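Local coordinates for STU0660 (Streptococcus thermophilus, PDB 3ZTH), which probably binds DNA as a large Csn2-type Cas protein in CRISPR-mediated bacterial immunity, and carries bound magnesium ions, at residues 15-26 / 250-258; 266-274 / 283-293. One frame throughout, in Å; residues are numbered along the deposited sequence.

Contact 1 of 2, residues 15-26 / 250-258; sequences LNIGAITQIVGQ and NSRFVNILS
The side-chain amide of Asn-255 docks on the backbone of Asn-16 with two bonds. OD1 of Asn-255 takes the N-H of Asn-16 at 2.8 Å, almost straight at 177°. ND2 of Asn-255 gives a hydrogen to O of Asn-16 at 2.9 Å, from above that carbonyl plane. This double grip fixes the rotation of the buried amide. Asn-16 answers with its own ND2, which bonds to O of Arg-252 at 2.8 Å. Its CG lies anti to the backbone N (chi1 -158°), and this swings the amide toward Arg-252. A water joins the same ND2 to NH1 of Arg-252.

The Phe-253 ring lies flat against Gly-18. CA of Gly-18 stands over the ring centre, 3.5 Å from the centroid, a CH-pi contact. Gly-18 N in turn bonds to OG1 of Thr-21, across the turn between strands 13-16 and 20-24.

Beyond this, strands 20-24 and 254-257 pair in parallel. A four-bond ladder runs from Gln-22 N to Phe-253 O through to Leu-257 N and Val-24 O, the last 2.7 Å long. At its end Ser-258 OG accepts from Gln-26 N at 3.0 Å and also bonds to Thr-302 OG1. Gln-26, with Asp-240, belongs to the magnesium site, and its NE2 bonds to O of Pro-298.

Strand 20-24 has strand 232-237 as its other neighbour in the mixed sheet. Helix 28-43 packs on Leu-15 and Leu-257, and helix 212-228 on Ile-20. The parallel strands, with helix 28-43 following strand 20-24, are consistent with a P-loop NTPase-like fold.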
loop_
_atom_site.group_PDB
_atom_site.type_symbol
_atom_site.label_atom_id
_atom_site.label_comp_id
_atom_site.label_asym_id
_atom_site.label_seq_id
_atom_site.Cartn_x
_atom_site.Cartn_y
_atom_site.Cartn_z
ATOM N N LEU A 15 6.922 -41.945 8.384
ATOM C CA LEU A 15 5.494 -41.896 8.648
ATOM C C LEU A 15 4.744 -42.843 7.706
ATOM O O LEU A 15 4.836 -42.730 6.481
ATOM C CB LEU A 15 4.996 -40.470 8.432
ATOM C CG LEU A 15 4.695 -39.502 9.581
ATOM C CD1 LEU A 15 5.559 -39.763 10.797
ATOM C CD2 LEU A 15 4.900 -38.088 9.047
ATOM N N ASN A 16 4.006 -43.781 8.270
ATOM C CA ASN A 16 3.246 -44.690 7.440
ATOM C C ASN A 16 1.875 -44.015 7.280
ATOM O O ASN A 16 1.093 -43.942 8.225
ATOM C CB ASN A 16 3.152 -46.039 8.140
ATOM C CG ASN A 16 2.877 -47.180 7.187
ATOM O OD1 ASN A 16 3.239 -47.131 6.015
ATOM N ND2 ASN A 16 2.258 -48.232 7.700
ATOM N N ILE A 17 1.612 -43.500 6.082
ATOM C CA ILE A 17 0.374 -42.778 5.764
ATOM C C ILE A 17 -0.758 -43.626 5.165
ATOM O O ILE A 17 -0.539 -44.423 4.251
ATOM C CB ILE A 17 0.662 -41.623 4.767
ATOM C CG1 ILE A 17 1.844 -40.774 5.257
ATOM C CG2 ILE A 17 -0.586 -40.778 4.576
ATOM C CD1 ILE A 17 1.645 -40.133 6.618
ATOM N N GLY A 18 -1.972 -43.423 5.675
ATOM C CA GLY A 18 -3.135 -44.155 5.190
ATOM C C GLY A 18 -4.369 -43.264 5.208
ATOM O O GLY A 18 -4.304 -42.143 5.713
ATOM N N ALA A 19 -5.484 -43.746 4.658
ATOM C CA ALA A 19 -6.718 -42.967 4.620
ATOM C C ALA A 19 -6.835 -42.171 5.919
ATOM O O ALA A 19 -6.981 -40.944 5.907
ATOM C CB ALA A 19 -7.906 -43.890 4.457
ATOM N N ILE A 20 -6.765 -42.876 7.040
ATOM C CA ILE A 20 -6.821 -42.222 8.333
ATOM C C ILE A 20 -5.521 -42.512 9.077
ATOM O O ILE A 20 -5.288 -43.622 9.557
ATOM C CB ILE A 20 -8.046 -42.691 9.157
ATOM C CG1 ILE A 20 -9.332 -42.230 8.464
ATOM C CG2 ILE A 20 -8.008 -42.088 10.557
ATOM C CD1 ILE A 20 -10.591 -42.555 9.225
ATOM N N THR A 21 -4.667 -41.500 9.137
ATOM C CA THR A 21 -3.373 -41.595 9.802
ATOM C C THR A 21 -3.403 -40.906 11.172
ATOM O O THR A 21 -3.948 -39.806 11.310
ATOM C CB THR A 21 -2.280 -40.917 8.945
ATOM O OG1 THR A 21 -2.259 -41.515 7.647
ATOM C CG2 THR A 21 -0.901 -41.063 9.598
ATOM N N GLN A 22 -2.812 -41.549 12.175
ATOM C CA GLN A 22 -2.762 -40.988 13.527
ATOM C C GLN A 22 -1.330 -40.933 14.059
ATOM O O GLN A 22 -0.621 -41.938 14.096
ATOM C CB GLN A 22 -3.636 -41.805 14.480
ATOM C CG GLN A 22 -5.114 -41.846 14.086
ATOM C CD GLN A 22 -5.940 -42.735 14.998
ATOM O OE1 GLN A 22 -6.397 -42.313 16.066
ATOM N NE2 GLN A 22 -6.123 -43.983 14.586
ATOM N N ILE A 23 -0.907 -39.742 14.456
ATOM C CA ILE A 23 0.432 -39.539 14.979
ATOM C C ILE A 23 0.305 -39.315 16.473
ATOM O O ILE A 23 -0.338 -38.368 16.919
ATOM C CB ILE A 23 1.112 -38.330 14.294
ATOM C CG1 ILE A 23 1.383 -38.671 12.829
ATOM C CG2 ILE A 23 2.428 -37.984 14.993
ATOM C CD1 ILE A 23 1.903 -37.523 12.020
ATOM N N VAL A 24 0.924 -40.204 17.238
ATOM C CA VAL A 24 0.863 -40.164 18.694
ATOM C C VAL A 24 2.270 -40.310 19.270
ATOM O O VAL A 24 3.227 -40.497 18.524
ATOM C CB VAL A 24 -0.026 -41.322 19.188
ATOM C CG1 VAL A 24 0.068 -41.451 20.665
ATOM C CG2 VAL A 24 -1.476 -41.077 18.788
ATOM N N GLY A 25 2.410 -40.229 20.587
ATOM C CA GLY A 25 3.733 -40.372 21.165
ATOM C C GLY A 25 4.032 -39.349 22.241
ATOM O O GLY A 25 3.349 -38.333 22.352
ATOM N N GLN A 26 5.069 -39.612 23.028
ATOM C CA GLN A 26 5.433 -38.716 24.111
ATOM C C GLN A 26 6.419 -37.645 23.689
ATOM O O GLN A 26 6.659 -36.701 24.430
ATOM C CB GLN A 26 5.986 -39.516 25.292
ATOM C CG GLN A 26 4.959 -40.454 25.901
ATOM C CD GLN A 26 3.645 -39.740 26.209
ATOM O OE1 GLN A 26 3.582 -38.897 27.103
ATOM N NE2 GLN A 26 2.597 -40.066 25.456
ATOM N N ASN A 250 -6.978 -49.134 10.092
ATOM C CA ASN A 250 -6.057 -48.031 10.354
ATOM C C ASN A 250 -4.846 -48.348 11.226
ATOM O O ASN A 250 -3.954 -47.523 11.373
ATOM C CB ASN A 250 -6.821 -46.861 10.983
ATOM C CG ASN A 250 -7.312 -47.165 12.405
ATOM O OD1 ASN A 250 -6.900 -48.144 13.036
ATOM N ND2 ASN A 250 -8.187 -46.309 12.914
ATOM N N SER A 251 -4.818 -49.539 11.801
ATOM C CA SER A 251 -3.724 -49.952 12.680
ATOM C C SER A 251 -2.296 -49.600 12.226
ATOM O O SER A 251 -1.518 -49.012 12.979
ATOM C CB SER A 251 -3.816 -51.458 12.913
ATOM O OG SER A 251 -2.950 -51.846 13.956
ATOM N N ARG A 252 -1.953 -49.979 10.999
ATOM C CA ARG A 252 -0.627 -49.732 10.450
ATOM C C ARG A 252 -0.299 -48.252 10.256
ATOM O O ARG A 252 0.864 -47.879 10.111
ATOM C CB ARG A 252 -0.483 -50.474 9.117
ATOM C CG ARG A 252 -0.350 -51.988 9.278
ATOM C CD ARG A 252 -0.222 -52.716 7.936
ATOM N NE ARG A 252 -1.454 -52.642 7.149
ATOM C CZ ARG A 252 -1.592 -51.950 6.018
ATOM N NH1 ARG A 252 -0.565 -51.263 5.525
ATOM N NH2 ARG A 252 -2.762 -51.942 5.384
ATOM N N PHE A 253 -1.317 -47.403 10.269
ATOM C CA PHE A 253 -1.090 -45.986 10.073
ATOM C C PHE A 253 -1.045 -45.187 11.367
ATOM O O PHE A 253 -1.102 -43.952 11.360
ATOM C CB PHE A 253 -2.134 -45.455 9.099
ATOM C CG PHE A 253 -2.215 -46.275 7.853
ATOM C CD1 PHE A 253 -1.085 -46.443 7.048
ATOM C CD2 PHE A 253 -3.378 -46.972 7.532
ATOM C CE1 PHE A 253 -1.108 -47.298 5.951
ATOM C CE2 PHE A 253 -3.412 -47.834 6.433
ATOM C CZ PHE A 253 -2.279 -47.999 5.643
ATOM N N VAL A 254 -0.939 -45.907 12.477
ATOM C CA VAL A 254 -0.815 -45.281 13.779
ATOM C C VAL A 254 0.686 -45.167 13.958
ATOM O O VAL A 254 1.375 -46.168 14.116
ATOM C CB VAL A 254 -1.388 -46.154 14.891
ATOM C CG1 VAL A 254 -1.021 -45.575 16.238
ATOM C CG2 VAL A 254 -2.896 -46.245 14.753
ATOM N N ASN A 255 1.192 -43.944 13.900
ATOM C CA ASN A 255 2.619 -43.707 14.042
ATOM C C ASN A 255 2.978 -43.233 15.448
ATOM O O ASN A 255 2.459 -42.220 15.929
ATOM C CB ASN A 255 3.067 -42.682 12.996
ATOM C CG ASN A 255 3.010 -43.236 11.574
ATOM O OD1 ASN A 255 3.936 -43.915 11.115
ATOM N ND2 ASN A 255 1.913 -42.967 10.881
ATOM N N ILE A 256 3.862 -43.976 16.103
ATOM C CA ILE A 256 4.292 -43.637 17.451
ATOM C C ILE A 256 5.586 -42.843 17.369
ATOM O O ILE A 256 6.587 -43.342 16.858
ATOM C CB ILE A 256 4.568 -44.903 18.286
ATOM C CG1 ILE A 256 3.401 -45.880 18.156
ATOM C CG2 ILE A 256 4.793 -44.530 19.751
ATOM C CD1 ILE A 256 3.661 -47.221 18.809
ATOM N N LEU A 257 5.559 -41.612 17.861
ATOM C CA LEU A 257 6.735 -40.754 17.863
ATOM C C LEU A 257 7.190 -40.488 19.298
ATOM O O LEU A 257 6.704 -39.555 19.945
ATOM C CB LEU A 257 6.420 -39.426 17.166
ATOM C CG LEU A 257 6.903 -39.305 15.714
ATOM C CD1 LEU A 257 6.325 -40.447 14.892
ATOM C CD2 LEU A 257 6.505 -37.947 15.120
ATOM N N SER A 258 8.113 -41.305 19.803
ATOM C CA SER A 258 8.610 -41.130 21.172
ATOM C C SER A 258 10.131 -41.105 21.204
ATOM O O SER A 258 10.751 -40.347 20.462
ATOM C CB SER A 258 8.095 -42.244 22.094
ATOM O OG SER A 258 6.718 -42.080 22.419
HETATM O O HOH W 1 2.405 -51.010 6.068
HETATM O O HOH W 2 -4.569 -44.874 12.106
#

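Contact 2 of 2, residues 266-274 / 283-293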
loop_
_atom_site.group_PDB
_atom_site.type_symbol
_atom_site.label_atom_id
_atom_site.label_comp_id
_atom_site.label_asym_id
_atom_site.label_seq_id
_atom_site.Cartn_x
_atom_site.Cartn_y
_atom_site.Cartn_z
ATOM N N ASP A 266 -0.370 -54.941 12.060
ATOM C CA ASP A 266 -1.781 -55.303 11.977
ATOM C C ASP A 266 -2.166 -55.779 13.371
ATOM O O ASP A 266 -1.335 -56.341 14.091
ATOM C CB ASP A 266 -2.006 -56.432 10.969
ATOM C CG ASP A 266 -1.780 -55.990 9.537
ATOM O OD1 ASP A 266 -2.513 -55.096 9.056
ATOM O OD2 ASP A 266 -0.862 -56.539 8.889
ATOM N N VAL A 267 -3.419 -55.541 13.745
ATOM C CA VAL A 267 -3.932 -55.922 15.057
ATOM C C VAL A 267 -3.894 -57.431 15.325
ATOM O O VAL A 267 -3.453 -57.866 16.389
ATOM C CB VAL A 267 -5.382 -55.418 15.234
ATOM C CG1 VAL A 267 -5.857 -55.665 16.656
ATOM C CG2 VAL A 267 -5.450 -53.937 14.886
ATOM N N GLU A 268 -4.359 -58.231 14.373
ATOM C CA GLU A 268 -4.344 -59.676 14.567
ATOM C C GLU A 268 -2.903 -60.167 14.738
ATOM O O GLU A 268 -2.617 -61.047 15.554
ATOM C CB GLU A 268 -5.004 -60.387 13.381
ATOM C CG GLU A 268 -5.139 -61.900 13.564
ATOM C CD GLU A 268 -5.818 -62.283 14.880
ATOM O OE1 GLU A 268 -6.729 -61.543 15.328
ATOM O OE2 GLU A 268 -5.449 -63.330 15.462
ATOM N N PHE A 269 -1.994 -59.592 13.967
ATOM C CA PHE A 269 -0.596 -59.968 14.063
ATOM C C PHE A 269 -0.105 -59.731 15.498
ATOM O O PHE A 269 0.442 -60.629 16.130
ATOM C CB PHE A 269 0.242 -59.139 13.079
ATOM C CG PHE A 269 1.725 -59.374 13.200
ATOM C CD1 PHE A 269 2.331 -60.444 12.543
ATOM C CD2 PHE A 269 2.509 -58.544 14.003
ATOM C CE1 PHE A 269 3.701 -60.684 12.687
ATOM C CE2 PHE A 269 3.880 -58.775 14.156
ATOM C CZ PHE A 269 4.478 -59.848 13.496
HETATM N N MSE A 270 -0.323 -58.523 16.007
HETATM C CA MSE A 270 0.116 -58.172 17.354
HETATM C C MSE A 270 -0.587 -58.957 18.450
HETATM O O MSE A 270 0.015 -59.285 19.478
HETATM C CB MSE A 270 -0.074 -56.680 17.590
HETATM C CG MSE A 270 0.728 -55.821 16.637
HETATM SE SE MSE A 270 0.628 -53.952 17.108
HETATM C CE MSE A 270 -1.121 -53.556 16.386
ATOM N N TYR A 271 -1.859 -59.260 18.240
ATOM C CA TYR A 271 -2.596 -60.017 19.236
ATOM C C TYR A 271 -1.915 -61.361 19.447
ATOM O O TYR A 271 -1.629 -61.755 20.580
ATOM C CB TYR A 271 -4.032 -60.248 18.781
ATOM C CG TYR A 271 -4.857 -61.042 19.765
ATOM C CD1 TYR A 271 -5.382 -60.442 20.908
ATOM C CD2 TYR A 271 -5.110 -62.395 19.554
ATOM C CE1 TYR A 271 -6.140 -61.167 21.817
ATOM C CE2 TYR A 271 -5.868 -63.134 20.455
ATOM C CZ TYR A 271 -6.379 -62.512 21.587
ATOM O OH TYR A 271 -7.122 -63.242 22.490
ATOM N N GLU A 272 -1.651 -62.064 18.349
ATOM C CA GLU A 272 -1.013 -63.372 18.440
ATOM C C GLU A 272 0.360 -63.305 19.093
ATOM O O GLU A 272 0.667 -64.119 19.963
ATOM C CB GLU A 272 -0.944 -64.019 17.051
ATOM C CG GLU A 272 -2.269 -64.680 16.658
ATOM C CD GLU A 272 -2.393 -64.968 15.167
ATOM O OE1 GLU A 272 -1.402 -65.437 14.559
ATOM O OE2 GLU A 272 -3.488 -64.732 14.605
ATOM N N ARG A 273 1.175 -62.331 18.689
ATOM C CA ARG A 273 2.510 -62.162 19.263
ATOM C C ARG A 273 2.400 -61.942 20.764
ATOM O O ARG A 273 3.013 -62.659 21.551
ATOM C CB ARG A 273 3.230 -60.957 18.643
ATOM C CG ARG A 273 3.739 -61.149 17.225
ATOM C CD ARG A 273 4.725 -62.309 17.147
ATOM N NE ARG A 273 5.501 -62.309 15.906
ATOM C CZ ARG A 273 6.404 -61.383 15.581
ATOM N NH1 ARG A 273 6.655 -60.368 16.401
ATOM N NH2 ARG A 273 7.063 -61.473 14.435
ATOM N N VAL A 274 1.613 -60.943 21.151
ATOM C CA VAL A 274 1.423 -60.611 22.559
ATOM C C VAL A 274 0.910 -61.817 23.328
ATOM O O VAL A 274 1.414 -62.140 24.404
ATOM C CB VAL A 274 0.434 -59.428 22.717
ATOM C CG1 VAL A 274 0.159 -59.147 24.182
ATOM C CG2 VAL A 274 1.011 -58.194 22.053
ATOM N N PHE A 283 -5.730 -65.275 28.560
ATOM C CA PHE A 283 -5.470 -64.293 27.515
ATOM C C PHE A 283 -6.640 -63.331 27.421
ATOM O O PHE A 283 -7.793 -63.708 27.636
ATOM C CB PHE A 283 -5.307 -64.971 26.151
ATOM C CG PHE A 283 -4.231 -66.007 26.111
ATOM C CD1 PHE A 283 -2.923 -65.687 26.462
ATOM C CD2 PHE A 283 -4.520 -67.309 25.702
ATOM C CE1 PHE A 283 -1.910 -66.649 26.407
ATOM C CE2 PHE A 283 -3.513 -68.281 25.643
ATOM C CZ PHE A 283 -2.204 -67.947 25.998
ATOM N N PRO A 284 -6.352 -62.064 27.117
ATOM C CA PRO A 284 -7.430 -61.085 26.999
ATOM C C PRO A 284 -8.172 -61.346 25.696
ATOM O O PRO A 284 -7.627 -61.946 24.773
ATOM C CB PRO A 284 -6.689 -59.752 26.977
ATOM C CG PRO A 284 -5.433 -60.045 27.765
ATOM C CD PRO A 284 -5.044 -61.398 27.229
ATOM N N THR A 285 -9.419 -60.911 25.630
ATOM C CA THR A 285 -10.203 -61.083 24.420
ATOM C C THR A 285 -9.601 -60.169 23.353
ATOM O O THR A 285 -8.850 -59.230 23.661
ATOM C CB THR A 285 -11.678 -60.680 24.654
ATOM O OG1 THR A 285 -12.400 -60.774 23.427
ATOM C CG2 THR A 285 -11.777 -59.246 25.135
ATOM N N ARG A 286 -9.922 -60.435 22.098
ATOM C CA ARG A 286 -9.401 -59.612 21.023
ATOM C C ARG A 286 -9.826 -58.160 21.218
ATOM O O ARG A 286 -9.078 -57.236 20.900
ATOM C CB ARG A 286 -9.894 -60.144 19.678
ATOM C CG ARG A 286 -8.771 -60.615 18.785
ATOM C CD ARG A 286 -9.268 -61.596 17.760
ATOM N NE ARG A 286 -9.294 -62.936 18.321
ATOM C CZ ARG A 286 -8.396 -63.875 18.051
ATOM N NH1 ARG A 286 -7.396 -63.622 17.214
ATOM N NH2 ARG A 286 -8.495 -65.061 18.630
ATOM N N GLU A 287 -11.029 -57.961 21.745
ATOM C CA GLU A 287 -11.525 -56.619 21.981
ATOM C C GLU A 287 -10.828 -56.012 23.201
ATOM O O GLU A 287 -10.465 -54.838 23.197
ATOM C CB GLU A 287 -13.040 -56.640 22.196
ATOM C CG GLU A 287 -13.642 -55.280 22.504
ATOM C CD GLU A 287 -13.352 -54.248 21.424
ATOM O OE1 GLU A 287 -12.722 -54.596 20.402
ATOM O OE2 GLU A 287 -13.759 -53.079 21.588
ATOM N N GLY A 288 -10.644 -56.816 24.244
ATOM C CA GLY A 288 -9.975 -56.330 25.436
ATOM C C GLY A 288 -8.544 -55.948 25.093
ATOM O O GLY A 288 -7.968 -55.018 25.655
ATOM N N PHE A 289 -7.965 -56.678 24.153
ATOM C CA PHE A 289 -6.609 -56.401 23.732
ATOM C C PHE A 289 -6.586 -55.111 22.933
ATOM O O PHE A 289 -5.739 -54.250 23.146
ATOM C CB PHE A 289 -6.075 -57.537 22.858
ATOM C CG PHE A 289 -4.803 -57.193 22.154
ATOM C CD1 PHE A 289 -3.619 -57.028 22.872
ATOM C CD2 PHE A 289 -4.795 -56.969 20.784
ATOM C CE1 PHE A 289 -2.442 -56.641 22.232
ATOM C CE2 PHE A 289 -3.620 -56.580 20.133
ATOM C CZ PHE A 289 -2.444 -56.416 20.861
ATOM N N ARG A 290 -7.528 -54.992 22.007
ATOM C CA ARG A 290 -7.618 -53.828 21.141
ATOM C C ARG A 290 -7.725 -52.546 21.962
ATOM O O ARG A 290 -7.131 -51.524 21.626
ATOM C CB ARG A 290 -8.826 -53.975 20.224
ATOM C CG ARG A 290 -8.805 -53.077 19.023
ATOM C CD ARG A 290 -10.150 -53.104 18.353
ATOM N NE ARG A 290 -11.191 -52.631 19.264
ATOM C CZ ARG A 290 -11.314 -51.370 19.678
ATOM N NH1 ARG A 290 -10.463 -50.443 19.262
ATOM N NH2 ARG A 290 -12.292 -51.034 20.509
HETATM N N MSE A 291 -8.486 -52.606 23.044
HETATM C CA MSE A 291 -8.647 -51.451 23.911
HETATM C C MSE A 291 -7.406 -51.181 24.740
HETATM O O MSE A 291 -7.053 -50.033 24.990
HETATM C CB MSE A 291 -9.836 -51.653 24.824
HETATM C CG MSE A 291 -11.141 -51.471 24.114
HETATM SE SE MSE A 291 -12.505 -51.289 25.424
HETATM C CE MSE A 291 -12.700 -53.166 25.914
ATOM N N SER A 292 -6.758 -52.247 25.183
ATOM C CA SER A 292 -5.545 -52.113 25.959
ATOM C C SER A 292 -4.518 -51.448 25.047
ATOM O O SER A 292 -3.740 -50.596 25.478
ATOM C CB SER A 292 -5.062 -53.494 26.403
ATOM O OG SER A 292 -3.872 -53.394 27.161
ATOM N N LEU A 293 -4.550 -51.833 23.772
ATOM C CA LEU A 293 -3.645 -51.298 22.761
ATOM C C LEU A 293 -3.898 -49.802 22.506
ATOM O O LEU A 293 -2.969 -49.038 22.232
ATOM C CB LEU A 293 -3.806 -52.096 21.464
ATOM C CG LEU A 293 -2.957 -51.712 20.247
ATOM C CD1 LEU A 293 -1.452 -51.945 20.521
ATOM C CD2 LEU A 293 -3.431 -52.545 19.067
#
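Helices 267-274 and 286-293 cross nearly at right angles, at 100°, with their axes 10.6 Å apart at closest approach. Their backbones come nearest at Tyr-271 and Phe-289, and at Val-267 and Arg-290. Thr-285 holds the N-cap position of the second helix, and Pro-284 lies just before it.

Phe-289 is the knob. Its ring enters a hole formed by Val-267, Met-270, Tyr-271 and Val-274. CG is anti to the backbone N (chi1 168°), and the ring reaches over the first helix. One ring face rests on CA of Tyr-271, offset toward the rim. CE1 of Phe-289 meets CG2 of Val-274 at 3.8 Å. Beside this, CE of selenomethionine Met-270 touches CD2 of Leu-293 at 3.7 Å.

Tyr-271 meets Phe-289 with its edge and Arg-286 with a face. The two rings form an offset edge-to-face pair, with the planes at 70°. Over a face of the tyrosine ring sits CG of Arg-286, 3.9 Å from the centroid. The phenol end is tied down: OH of Tyr-271 donates to O of Pro-284 at 2.7 Å, nearly along the C=O axis.

The arginine chain bends at chi3 and brings the guanidinium over CE2 of Tyr-271. NH1 of Arg-286 then meets the carboxylate of Glu-268 in a salt bridge, 2.6 Å from OE2 and 2.9 Å from OE1. The two flat groups are nearly coplanar.

Val-274 and Leu-293 also touch helix 312-324. The arrangement is an orthogonal pair of consecutive helices joined by a short connection, with an aromatic knob-into-hole core and a salt bridge along its outer margin. It lies away from the magnesium sites.

Contact 1 lies in the core and contact 2 nearer the surface; their centres are 18 Å apart. They share no secondary-structure element. Contact 1 joins two inner strands of the mixed sheet, far apart in sequence, whereas contact 2 joins two helices that follow soon after. Backbone bonds and buried amides dominate the first. Aromatic packing, with a salt bridge among more exposed residues, dominates the second. The two meet at the turn before strand 254-257: OG of Ser-251 packs on CG2 of Val-267 at 3.4 Å, and Arg-252 makes a long, weak ion pair with Asp-266. Contact 1 reaches the magnesium site, while contact 2 stands apart from it.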